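Local coordinates for Rna-directed RNA polymerase (Infectious pancreatic necrosis virus, PDB 3ZED), which probably copies the viral genome as an RNA-dependent RNA polymerase, existing both free and covalently attached to the genomic RNA, at residues 30-35 with 123-128; 297-302 with 454-459. All coordinates share one frame; numbering follows the deposited sequence.

Contact 1: residues 30-35 with 123-128; sequences LIPKRF and PDITLL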
loop_
_atom_site.group_PDB
_atom_site.type_symbol
_atom_site.label_atom_id
_atom_site.label_comp_id
_atom_site.label_asym_id
_atom_site.label_seq_id
_atom_site.Cartn_x
_atom_site.Cartn_y
_atom_site.Cartn_z
ATOM N N LEU B 30 -14.289 -18.349 -32.500
ATOM C CA LEU B 30 -13.382 -18.711 -31.405
ATOM C C LEU B 30 -12.858 -17.450 -30.721
ATOM O O LEU B 30 -12.889 -17.349 -29.493
ATOM C CB LEU B 30 -12.196 -19.573 -31.903
ATOM C CG LEU B 30 -11.002 -19.742 -30.915
ATOM C CD1 LEU B 30 -11.355 -20.671 -29.752
ATOM C CD2 LEU B 30 -9.756 -20.222 -31.631
ATOM N N ILE B 31 -12.386 -16.486 -31.519
ATOM C CA ILE B 31 -11.825 -15.246 -30.993
ATOM C C ILE B 31 -12.946 -14.253 -30.695
ATOM O O ILE B 31 -13.638 -13.823 -31.616
ATOM C CB ILE B 31 -10.762 -14.631 -31.945
ATOM C CG1 ILE B 31 -9.735 -15.670 -32.483
ATOM C CG2 ILE B 31 -10.096 -13.400 -31.337
ATOM C CD1 ILE B 31 -8.877 -16.455 -31.435
ATOM N N PRO B 32 -13.123 -13.857 -29.412
ATOM C CA PRO B 32 -14.136 -12.837 -29.093
ATOM C C PRO B 32 -13.760 -11.495 -29.733
ATOM O O PRO B 32 -12.586 -11.254 -30.007
ATOM C CB PRO B 32 -14.093 -12.763 -27.559
ATOM C CG PRO B 32 -13.350 -14.023 -27.123
ATOM C CD PRO B 32 -12.366 -14.258 -28.206
ATOM N N LYS B 33 -14.747 -10.645 -30.026
ATOM C CA LYS B 33 -14.446 -9.344 -30.628
ATOM C C LYS B 33 -13.780 -8.430 -29.598
ATOM O O LYS B 33 -14.085 -8.529 -28.401
ATOM C CB LYS B 33 -15.724 -8.690 -31.186
ATOM N N ARG B 34 -12.849 -7.562 -30.059
ATOM C CA ARG B 34 -12.204 -6.555 -29.217
ATOM C C ARG B 34 -13.264 -5.684 -28.597
ATOM O O ARG B 34 -14.265 -5.365 -29.248
ATOM C CB ARG B 34 -11.242 -5.650 -30.022
ATOM C CG ARG B 34 -9.814 -6.132 -30.189
ATOM C CD ARG B 34 -9.072 -6.398 -28.892
ATOM N NE ARG B 34 -8.789 -5.219 -28.066
ATOM C CZ ARG B 34 -7.702 -4.459 -28.176
ATOM N NH1 ARG B 34 -6.813 -4.693 -29.132
ATOM N NH2 ARG B 34 -7.506 -3.448 -27.342
ATOM N N PHE B 35 -13.057 -5.307 -27.346
ATOM C CA PHE B 35 -13.982 -4.441 -26.658
ATOM C C PHE B 35 -13.695 -3.017 -27.071
ATOM O O PHE B 35 -12.534 -2.591 -27.054
ATOM C CB PHE B 35 -13.854 -4.629 -25.134
ATOM C CG PHE B 35 -14.597 -3.618 -24.295
ATOM C CD1 PHE B 35 -15.988 -3.501 -24.378
ATOM C CD2 PHE B 35 -13.917 -2.806 -23.400
ATOM C CE1 PHE B 35 -16.674 -2.582 -23.578
ATOM C CE2 PHE B 35 -14.602 -1.890 -22.594
ATOM C CZ PHE B 35 -15.971 -1.783 -22.685
ATOM N N PRO B 123 -6.090 -8.424 -25.667
ATOM C CA PRO B 123 -6.073 -9.757 -25.052
ATOM C C PRO B 123 -5.060 -10.661 -25.746
ATOM O O PRO B 123 -4.775 -10.457 -26.937
ATOM C CB PRO B 123 -7.508 -10.266 -25.275
ATOM C CG PRO B 123 -7.968 -9.557 -26.475
ATOM C CD PRO B 123 -7.315 -8.213 -26.459
ATOM N N ASP B 124 -4.527 -11.665 -25.035
ATOM C CA ASP B 124 -3.572 -12.590 -25.656
ATOM C C ASP B 124 -4.317 -13.664 -26.480
ATOM O O ASP B 124 -4.507 -14.801 -26.043
ATOM C CB ASP B 124 -2.626 -13.221 -24.619
ATOM C CG ASP B 124 -1.406 -13.867 -25.231
ATOM O OD1 ASP B 124 -1.394 -14.080 -26.469
ATOM O OD2 ASP B 124 -0.489 -14.199 -24.483
ATOM N N ILE B 125 -4.702 -13.275 -27.699
ATOM C CA ILE B 125 -5.413 -14.053 -28.714
ATOM C C ILE B 125 -4.508 -15.175 -29.271
ATOM O O ILE B 125 -5.022 -16.239 -29.654
ATOM C CB ILE B 125 -5.900 -13.055 -29.821
ATOM C CG1 ILE B 125 -7.067 -12.188 -29.298
ATOM C CG2 ILE B 125 -6.262 -13.706 -31.149
ATOM C CD1 ILE B 125 -8.103 -12.891 -28.372
ATOM N N THR B 126 -3.174 -14.939 -29.300
ATOM C CA THR B 126 -2.202 -15.946 -29.751
ATOM C C THR B 126 -2.268 -17.121 -28.766
ATOM O O THR B 126 -2.396 -18.256 -29.211
ATOM C CB THR B 126 -0.795 -15.343 -29.919
ATOM O OG1 THR B 126 -0.903 -14.173 -30.730
ATOM C CG2 THR B 126 0.175 -16.304 -30.595
ATOM N N LEU B 127 -2.275 -16.839 -27.444
ATOM C CA LEU B 127 -2.373 -17.867 -26.402
ATOM C C LEU B 127 -3.713 -18.620 -26.506
ATOM O O LEU B 127 -3.717 -19.852 -26.407
ATOM C CB LEU B 127 -2.158 -17.271 -24.988
ATOM C CG LEU B 127 -2.262 -18.224 -23.783
ATOM C CD1 LEU B 127 -1.204 -19.329 -23.828
ATOM C CD2 LEU B 127 -2.172 -17.465 -22.493
ATOM N N LEU B 128 -4.820 -17.919 -26.771
ATOM C CA LEU B 128 -6.142 -18.551 -26.913
ATOM C C LEU B 128 -6.144 -19.559 -28.072
ATOM O O LEU B 128 -6.741 -20.643 -27.937
ATOM C CB LEU B 128 -7.267 -17.486 -27.117
ATOM C CG LEU B 128 -8.692 -18.013 -27.389
ATOM C CD1 LEU B 128 -9.179 -18.903 -26.246
ATOM C CD2 LEU B 128 -9.667 -16.874 -27.586
#
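Ile31 lies against Ile125 in the first turn of helix 125-137. From its CB the side chain forks. CG2, anti to the backbone N, meets CD1 of Ile125 at 3.6 Å and CG1 of the same residue at 3.8 Å. The other branch, with CG1 anti to the carbonyl carbon (chi1 -46°), carries CD1 across to Ile125 CG2 and on to Leu128, where Ile31 CD1 and Leu128 CD2 are 4.0 Å apart. One turn along the helix from Ile125, that Leu128 methyl also meets the Pro32 ring tip to tip, with CD2 3.8 Å from Pro32 CD. Farther along, the bend at chi2 (-57°) sets Arg34 CD 3.5 Å from Pro123 CD, which also lies over one face of the guanidinium. Just before the helix, Asp124 is the N-cap, its OD1 taking Leu127 N at 3.1 Å from above the carboxylate plane. Ile154 of helix 143-156 touches Pro32, Pro123 and Ile125. The segment 30-35 is therefore held to the helix start by the methyls of branched side chains and by proline rings, a surface contact made by apolar packing, while NH1 of Arg34 is bonded to Gly118 O.

Contact 2: residues 297-302 with 454-459; sequences LSCGLL and DSSCLL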
loop_
_atom_site.group_PDB
_atom_site.type_symbol
_atom_site.label_atom_id
_atom_site.label_comp_id
_atom_site.label_asym_id
_atom_site.label_seq_id
_atom_site.Cartn_x
_atom_site.Cartn_y
_atom_site.Cartn_z
ATOM N N LEU B 297 -0.699 20.758 -1.308
ATOM C CA LEU B 297 0.007 19.612 -0.746
ATOM C C LEU B 297 -0.981 18.596 -0.144
ATOM O O LEU B 297 -0.569 17.497 0.233
ATOM C CB LEU B 297 1.046 20.052 0.300
ATOM C CG LEU B 297 2.276 20.835 -0.198
ATOM C CD1 LEU B 297 3.295 20.991 0.913
ATOM C CD2 LEU B 297 2.936 20.168 -1.400
ATOM N N SER B 298 -2.285 18.941 -0.103
ATOM C CA SER B 298 -3.332 18.046 0.398
ATOM C C SER B 298 -4.306 17.608 -0.713
ATOM O O SER B 298 -5.355 17.038 -0.406
ATOM C CB SER B 298 -4.116 18.722 1.515
ATOM O OG SER B 298 -5.022 19.673 0.975
ATOM N N CYS B 299 -3.980 17.906 -1.985
ATOM C CA CYS B 299 -4.849 17.610 -3.118
ATOM C C CYS B 299 -4.164 16.635 -4.057
ATOM O O CYS B 299 -3.126 16.953 -4.641
ATOM C CB CYS B 299 -5.255 18.899 -3.832
ATOM S SG CYS B 299 -6.569 18.697 -5.070
ATOM N N GLY B 300 -4.720 15.428 -4.147
ATOM C CA GLY B 300 -4.157 14.373 -4.979
ATOM C C GLY B 300 -4.726 14.342 -6.378
ATOM O O GLY B 300 -5.916 14.604 -6.569
ATOM N N LEU B 301 -3.888 14.036 -7.376
ATOM C CA LEU B 301 -4.368 13.871 -8.754
ATOM C C LEU B 301 -5.174 12.572 -8.811
ATOM O O LEU B 301 -4.682 11.548 -8.331
ATOM C CB LEU B 301 -3.212 13.827 -9.780
ATOM C CG LEU B 301 -2.268 15.020 -9.853
ATOM C CD1 LEU B 301 -1.207 14.776 -10.917
ATOM C CD2 LEU B 301 -3.026 16.337 -10.111
ATOM N N LEU B 302 -6.417 12.617 -9.309
ATOM C CA LEU B 302 -7.217 11.392 -9.349
ATOM C C LEU B 302 -6.845 10.556 -10.578
ATOM O O LEU B 302 -7.432 10.692 -11.652
ATOM C CB LEU B 302 -8.714 11.693 -9.296
ATOM C CG LEU B 302 -9.572 10.548 -8.786
ATOM C CD1 LEU B 302 -9.412 10.372 -7.274
ATOM C CD2 LEU B 302 -11.037 10.762 -9.177
ATOM N N ASP B 454 -9.679 12.461 4.192
ATOM C CA ASP B 454 -10.877 13.311 4.094
ATOM C C ASP B 454 -10.519 14.711 3.602
ATOM O O ASP B 454 -11.066 15.700 4.102
ATOM C CB ASP B 454 -11.637 13.396 5.448
ATOM C CG ASP B 454 -12.378 12.146 5.875
ATOM O OD1 ASP B 454 -12.716 11.320 4.995
ATOM O OD2 ASP B 454 -12.644 12.001 7.084
ATOM N N SER B 455 -9.599 14.793 2.626
ATOM C CA SER B 455 -9.129 16.057 2.074
ATOM C C SER B 455 -9.699 16.229 0.655
ATOM O O SER B 455 -10.923 16.232 0.542
ATOM C CB SER B 455 -7.604 16.166 2.148
ATOM O OG SER B 455 -6.921 15.386 1.187
ATOM N N SER B 456 -8.878 16.381 -0.414
ATOM C CA SER B 456 -9.455 16.602 -1.750
ATOM C C SER B 456 -8.623 15.996 -2.872
ATOM O O SER B 456 -7.495 15.535 -2.645
ATOM C CB SER B 456 -9.653 18.100 -2.011
ATOM O OG SER B 456 -8.439 18.831 -2.121
ATOM N N CYS B 457 -9.197 15.991 -4.092
ATOM C CA CYS B 457 -8.538 15.460 -5.284
ATOM C C CYS B 457 -8.847 16.348 -6.510
ATOM O O CYS B 457 -9.695 17.222 -6.430
ATOM C CB CYS B 457 -8.916 13.999 -5.526
ATOM S SG CYS B 457 -10.677 13.738 -5.858
ATOM N N LEU B 458 -8.107 16.148 -7.612
ATOM C CA LEU B 458 -8.262 16.911 -8.840
ATOM C C LEU B 458 -8.544 15.997 -10.015
ATOM O O LEU B 458 -7.786 15.063 -10.286
ATOM C CB LEU B 458 -6.990 17.762 -9.123
ATOM C CG LEU B 458 -7.042 18.739 -10.333
ATOM C CD1 LEU B 458 -8.055 19.855 -10.125
ATOM C CD2 LEU B 458 -5.685 19.319 -10.631
ATOM N N LEU B 459 -9.614 16.318 -10.748
ATOM C CA LEU B 459 -10.036 15.608 -11.958
ATOM C C LEU B 459 -10.575 16.655 -12.891
ATOM O O LEU B 459 -11.503 17.369 -12.518
ATOM C CB LEU B 459 -11.075 14.505 -11.654
ATOM C CG LEU B 459 -11.386 13.575 -12.811
ATOM C CD1 LEU B 459 -10.266 12.553 -13.004
ATOM C CD2 LEU B 459 -12.723 12.884 -12.611
HETATM O O HOH W 1 -7.838 19.682 0.243
#
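Strands 299-302 and 456-459 run parallel with a 37° angle between their directions, Cys299, Gly300 and Leu301 pairing with Ser456, Cys457 and Leu458. Three backbone bonds alternate between them: Gly300 N to Ser456 O, Leu458 N to Gly300 O at 2.9 Å, and Leu302 N to Leu458 O, the last nearly straight at 172°. Gly300 O is also approached by CA of Cys457 at 3.0 Å. Just before the strands, Ser455 OG donates to Ser298 O at 2.8 Å, in the carbonyl plane; chi1 of 75° sets this hydroxyl between its own N and carbonyl carbon. A water bridges the two segments here, donating to Ser298 OG and lying 2.6 Å from Ser456 OG, which is bonded to Arg63 as well. On the face carrying Cys299, Leu301 and Leu458, the two leucines lie side by side and point the same way, with Leu301 CD2 4.0 Å from Leu458 CD2, while Cys299 SG sits 4.2 Å from Leu458 CB. Leu302 reaches Cys457 instead, its CD1 3.9 Å from Cys457 SG, and its CB packs on Leu459 CD1. Leu249, in a loop predicted to bind GTP, touches Cys299. Trp322 of strand 320-323 bonds through NE1 to Ser456 O, giving that carbonyl a second donor. The chemistry thus changes along this buried pairing within the polymerase's palm family region: hydroxyls and a water link the segments where they enter the sheet, backbone bonds fix the parallel register, and leucine side chains with the sulfurs of Cys299 and Cys457 make the apolar contacts.

How the contacts relate
From the N terminus the chain first lays down 30-35, in the loop leading to helix 45-54, then runs through 87 residues that include strands 65-72 and 92-98 before 123-128 returns to close contact 1 at the start of helix 125-137. That loop is complete before contact 2 opens, so the two follow in series and neither nest nor cross. Contact 2 closes a longer loop of 151 residues, bringing strand 456-459 back beside strand 299-310 in a mixed sheet. The centres of contact 1 and contact 2 lie about 38 Å apart. Their nearest atoms are about 18 Å apart. One ties the N-terminal segment to the start of helix 125-137 at the surface; the other joins two strands inside the protein.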